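Local coordinates for terminal oxygenase component of carbazole (Janthinobacterium sp., PDB 7BUG), which catalyses the angular dioxygenation of carbazole at C-9a and C-1, using a Rieske [2Fe-2S] cluster and a mononuclear iron, at residues I186-L192 with G328-D333. Numbering follows the deposited sequence. Where two conformers were deposited one is given.
With FE2 (Fe (II) ion), chain E.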
ATOM      1  N   ILE A 186      25.711 -18.764   6.562  1.00 16.94           N
ATOM      2  CA  ILE A 186      25.438 -17.392   7.054  1.00 17.77           C
ATOM      3  C   ILE A 186      25.927 -17.179   8.484  1.00 16.92           C
ATOM      4  O   ILE A 186      25.976 -16.028   8.895  1.00 17.56           O
ATOM      5  CB  ILE A 186      23.943 -17.026   6.903  1.00 17.87           C
ATOM      6  CG1 ILE A 186      23.066 -17.622   8.015  1.00 17.73           C
ATOM      7  CG2 ILE A 186      23.459 -17.425   5.531  1.00 16.59           C
ATOM      8  CD1 ILE A 186      21.622 -17.161   7.969  1.00 21.14           C
ATOM      9  N   HIS A 187      26.172 -18.252   9.251  1.00 18.45           N
ATOM     10  CA  HIS A 187      26.506 -18.179  10.687  1.00 17.56           C
ATOM     11  C   HIS A 187      28.037 -18.220  10.910  1.00 18.46           C
ATOM     12  O   HIS A 187      28.441 -18.167  12.059  1.00 19.37           O
ATOM     13  CB  HIS A 187      25.813 -19.319  11.421  1.00 17.15           C
ATOM     14  CG  HIS A 187      24.320 -19.242  11.368  1.00 15.97           C
ATOM     15  ND1 HIS A 187      23.636 -18.191  11.901  1.00 18.28           N
ATOM     16  CD2 HIS A 187      23.390 -20.128  10.963  1.00 17.88           C
ATOM     17  CE1 HIS A 187      22.333 -18.397  11.784  1.00 17.55           C
ATOM     18  NE2 HIS A 187      22.174 -19.555  11.209  1.00 15.00           N
ATOM     19  N   LYS A 188      28.806 -18.225   9.826  1.00 20.60           N
ATOM     20  CA  LYS A 188      30.283 -18.465   9.877  1.00 23.48           C
ATOM     21  C   LYS A 188      30.976 -17.359  10.685  1.00 22.83           C
ATOM     22  O   LYS A 188      31.992 -17.661  11.310  1.00 24.37           O
ATOM     23  CB  LYS A 188      30.843 -18.638   8.467  1.00 22.47           C
ATOM     24  CG  LYS A 188      30.815 -17.396   7.583  1.00 22.85           C
ATOM     25  CD  LYS A 188      31.069 -17.730   6.138  1.00 23.53           C
ATOM     26  CE  LYS A 188      31.054 -16.510   5.240  1.00 24.09           C
ATOM     27  NZ  LYS A 188      29.677 -15.942   5.100  1.00 26.76           N
ATOM     28  N   ASP A 189      30.430 -16.165  10.784  1.00 23.07           N
ATOM     29  CA  ASP A 189      31.051 -15.045  11.542  1.00 23.67           C
ATOM     30  C   ASP A 189      30.330 -14.779  12.854  1.00 24.46           C
ATOM     31  O   ASP A 189      30.604 -13.731  13.487  1.00 25.19           O
ATOM     32  CB  ASP A 189      31.094 -13.754  10.715  1.00 25.93           C
ATOM     33  CG  ASP A 189      31.884 -13.866   9.424  1.00 27.83           C
ATOM     34  OD1 ASP A 189      32.902 -14.561   9.470  1.00 29.58           O
ATOM     35  OD2 ASP A 189      31.462 -13.263   8.396  1.00 32.64           O
ATOM     36  N   SER A 190      29.448 -15.676  13.326  1.00 22.72           N
ATOM     37  CA  SER A 190      28.689 -15.423  14.567  1.00 23.40           C
ATOM     38  C   SER A 190      29.620 -15.349  15.782  1.00 22.77           C
ATOM     39  O   SER A 190      30.485 -16.182  15.858  1.00 26.50           O
ATOM     40  CB  SER A 190      27.625 -16.469  14.827  1.00 24.54           C
ATOM     41  OG  SER A 190      26.976 -16.170  16.058  1.00 27.59           O
ATOM     42  N   ILE A 191      29.336 -14.435  16.701  1.00 27.52           N
ATOM     43  CA  ILE A 191      30.008 -14.296  18.025  1.00 29.66           C
ATOM     44  C   ILE A 191      29.887 -15.635  18.757  1.00 31.04           C
ATOM     45  O   ILE A 191      30.867 -16.019  19.424  1.00 30.98           O
ATOM     46  CB  ILE A 191      29.389 -13.134  18.828  1.00 35.16           C
ATOM     47  CG1 ILE A 191      30.112 -12.914  20.159  1.00 41.84           C
ATOM     48  CG2 ILE A 191      27.892 -13.348  19.049  1.00 37.61           C
ATOM     49  CD1 ILE A 191      31.463 -12.228  20.024  1.00 47.80           C
ATOM     50  N   LEU A 192      28.745 -16.347  18.612  1.00 25.39           N
ATOM     51  CA  LEU A 192      28.514 -17.615  19.366  1.00 26.15           C
ATOM     52  C   LEU A 192      29.578 -18.630  18.931  1.00 24.69           C
ATOM     53  O   LEU A 192      30.163 -19.304  19.780  1.00 28.71           O
ATOM     54  CB  LEU A 192      27.092 -18.161  19.125  1.00 23.07           C
ATOM     55  CG  LEU A 192      26.838 -19.590  19.622  1.00 24.78           C
ATOM     56  CD1 LEU A 192      26.830 -19.637  21.132  1.00 25.59           C
ATOM     57  CD2 LEU A 192      25.505 -20.140  19.106  1.00 23.09           C
ATOM     58  N   GLY A 328      22.574 -13.247  19.062  0.55 24.27           N
ATOM     59  CA  GLY A 328      23.858 -13.114  18.335  0.55 23.21           C
ATOM     60  C   GLY A 328      24.128 -14.203  17.302  0.55 20.78           C
ATOM     61  O   GLY A 328      25.033 -14.040  16.455  0.55 20.10           O
ATOM     62  N   PHE A 329      23.416 -15.325  17.335  1.00 21.11           N
ATOM     63  CA  PHE A 329      23.516 -16.326  16.254  1.00 17.79           C
ATOM     64  C   PHE A 329      22.286 -16.216  15.344  1.00 17.86           C
ATOM     65  O   PHE A 329      22.416 -16.120  14.088  1.00 18.03           O
ATOM     66  CB  PHE A 329      23.670 -17.713  16.871  1.00 20.46           C
ATOM     67  CG  PHE A 329      23.911 -18.827  15.919  1.00 20.00           C
ATOM     68  CD1 PHE A 329      25.192 -19.165  15.513  1.00 20.05           C
ATOM     69  CD2 PHE A 329      22.850 -19.572  15.423  1.00 19.58           C
ATOM     70  CE1 PHE A 329      25.407 -20.259  14.692  1.00 18.39           C
ATOM     71  CE2 PHE A 329      23.072 -20.614  14.548  1.00 18.82           C
ATOM     72  CZ  PHE A 329      24.346 -20.964  14.176  1.00 20.51           C
ATOM     73  N   ASN A 330      21.090 -16.211  15.945  1.00 16.96           N
ATOM     74  CA  ASN A 330      19.853 -16.301  15.101  1.00 15.96           C
ATOM     75  C   ASN A 330      19.451 -14.979  14.450  1.00 16.34           C
ATOM     76  O   ASN A 330      18.620 -15.015  13.537  1.00 15.35           O
ATOM     77  CB  ASN A 330      18.650 -16.898  15.838  1.00 16.69           C
ATOM     78  CG  ASN A 330      18.851 -18.368  16.133  1.00 16.92           C
ATOM     79  OD1 ASN A 330      18.754 -18.751  17.288  1.00 18.20           O
ATOM     80  ND2 ASN A 330      19.128 -19.194  15.130  1.00 15.44           N
ATOM     81  N   ASN A 331      20.012 -13.833  14.874  1.00 15.57           N
ATOM     82  CA  ASN A 331      19.699 -12.567  14.181  1.00 17.49           C
ATOM     83  C   ASN A 331      20.015 -12.689  12.691  1.00 17.05           C
ATOM     84  O   ASN A 331      19.258 -12.101  11.904  1.00 18.72           O
ATOM     85  CB  ASN A 331      20.437 -11.383  14.805  1.00 19.35           C
ATOM     86  CG  ASN A 331      19.732 -10.784  15.991  1.00 22.91           C
ATOM     87  OD1 ASN A 331      18.596 -11.154  16.355  1.00 25.17           O
ATOM     88  ND2 ASN A 331      20.405  -9.833  16.622  1.00 28.06           N
ATOM     89  N   ASP A 332      21.034 -13.440  12.279  1.00 18.09           N
ATOM     90  CA  ASP A 332      21.359 -13.588  10.837  1.00 19.45           C
ATOM     91  C   ASP A 332      20.249 -14.394  10.133  1.00 19.17           C
ATOM     92  O   ASP A 332      19.997 -14.158   8.988  1.00 17.99           O
ATOM     93  CB  ASP A 332      22.738 -14.181  10.587  1.00 22.25           C
ATOM     94  CG  ASP A 332      23.870 -13.203  10.924  1.00 22.99           C
ATOM     95  OD1 ASP A 332      23.717 -11.970  10.651  1.00 24.82           O
ATOM     96  OD2 ASP A 332      24.843 -13.663  11.515  1.00 25.89           O
ATOM     97  N   ASP A 333      19.576 -15.303  10.835  1.00 16.51           N
ATOM     98  CA  ASP A 333      18.433 -16.030  10.237  1.00 16.21           C
ATOM     99  C   ASP A 333      17.317 -15.045   9.910  1.00 14.88           C
ATOM    100  O   ASP A 333      16.587 -15.296   8.923  1.00 16.10           O
ATOM    101  CB  ASP A 333      17.919 -17.093  11.203  1.00 14.61           C
ATOM    102  CG  ASP A 333      18.884 -18.255  11.308  1.00 16.20           C
ATOM    103  OD1 ASP A 333      19.360 -18.765  10.263  1.00 16.34           O
ATOM    104  OD2 ASP A 333      19.207 -18.596  12.410  1.00 17.66           O
TER
HETATM  105 FE   FE2 E 402      20.240 -20.405  11.064  1.00 19.09          FE
HETATM  106  O   HOH W   1      24.895 -15.847  12.878  1.00 21.61           O
HETATM  107  O   HOH W   2      27.235 -12.673  15.896  1.00 31.08           O
HETATM  108  O   HOH W   3      20.273 -21.697  12.335  1.00 23.56           O
HETATM  109  O   HOH W   4      18.217 -21.257  11.154  1.00 23.68           O
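The two backbones run antiparallel without pairing as strands: CA atoms of Ser190 and Phe329 come within 5.5 Å, those of Ile186 and Asp332 within 6.7 Å. A type I turn from His187 to Ser190 leads into helix 191-195, with Ser190 as N-cap; its small hydroxyl accepts from Leu192 N (OG to N 3.1 Å) and donates to Gly328 O (2.9 Å from OG). Gly328 suits its place because a CB there would clash with Ile191 CG2. Flat Phe329 stacks face-to-face on the His187 ring, centroids 3.8 Å apart and planes 13° apart, while Leu192 CD2 packs 3.7 Å from Phe329 CD1. His187 can use both ring nitrogens: ND1 donates to a water that also bonds Phe329 O and Asp332 OD2, leaving NE2 to bind iron at 2.1 Å. Asp333 supplies a bidentate carboxylate, OD1 at 2.0 Å and OD2 at 2.5 Å from the iron, and Asn330 ND2 steadies OD2 at 2.8 Å. The other carboxylate oxygen of Asp332, OD1, bonds Trp335. With His183 and two waters completing the iron's coordination, this is the facial triad of two histidines and one carboxylate found in Rieske oxygenases, its aspartate brought in by helix 331-344 of the catalytic domain.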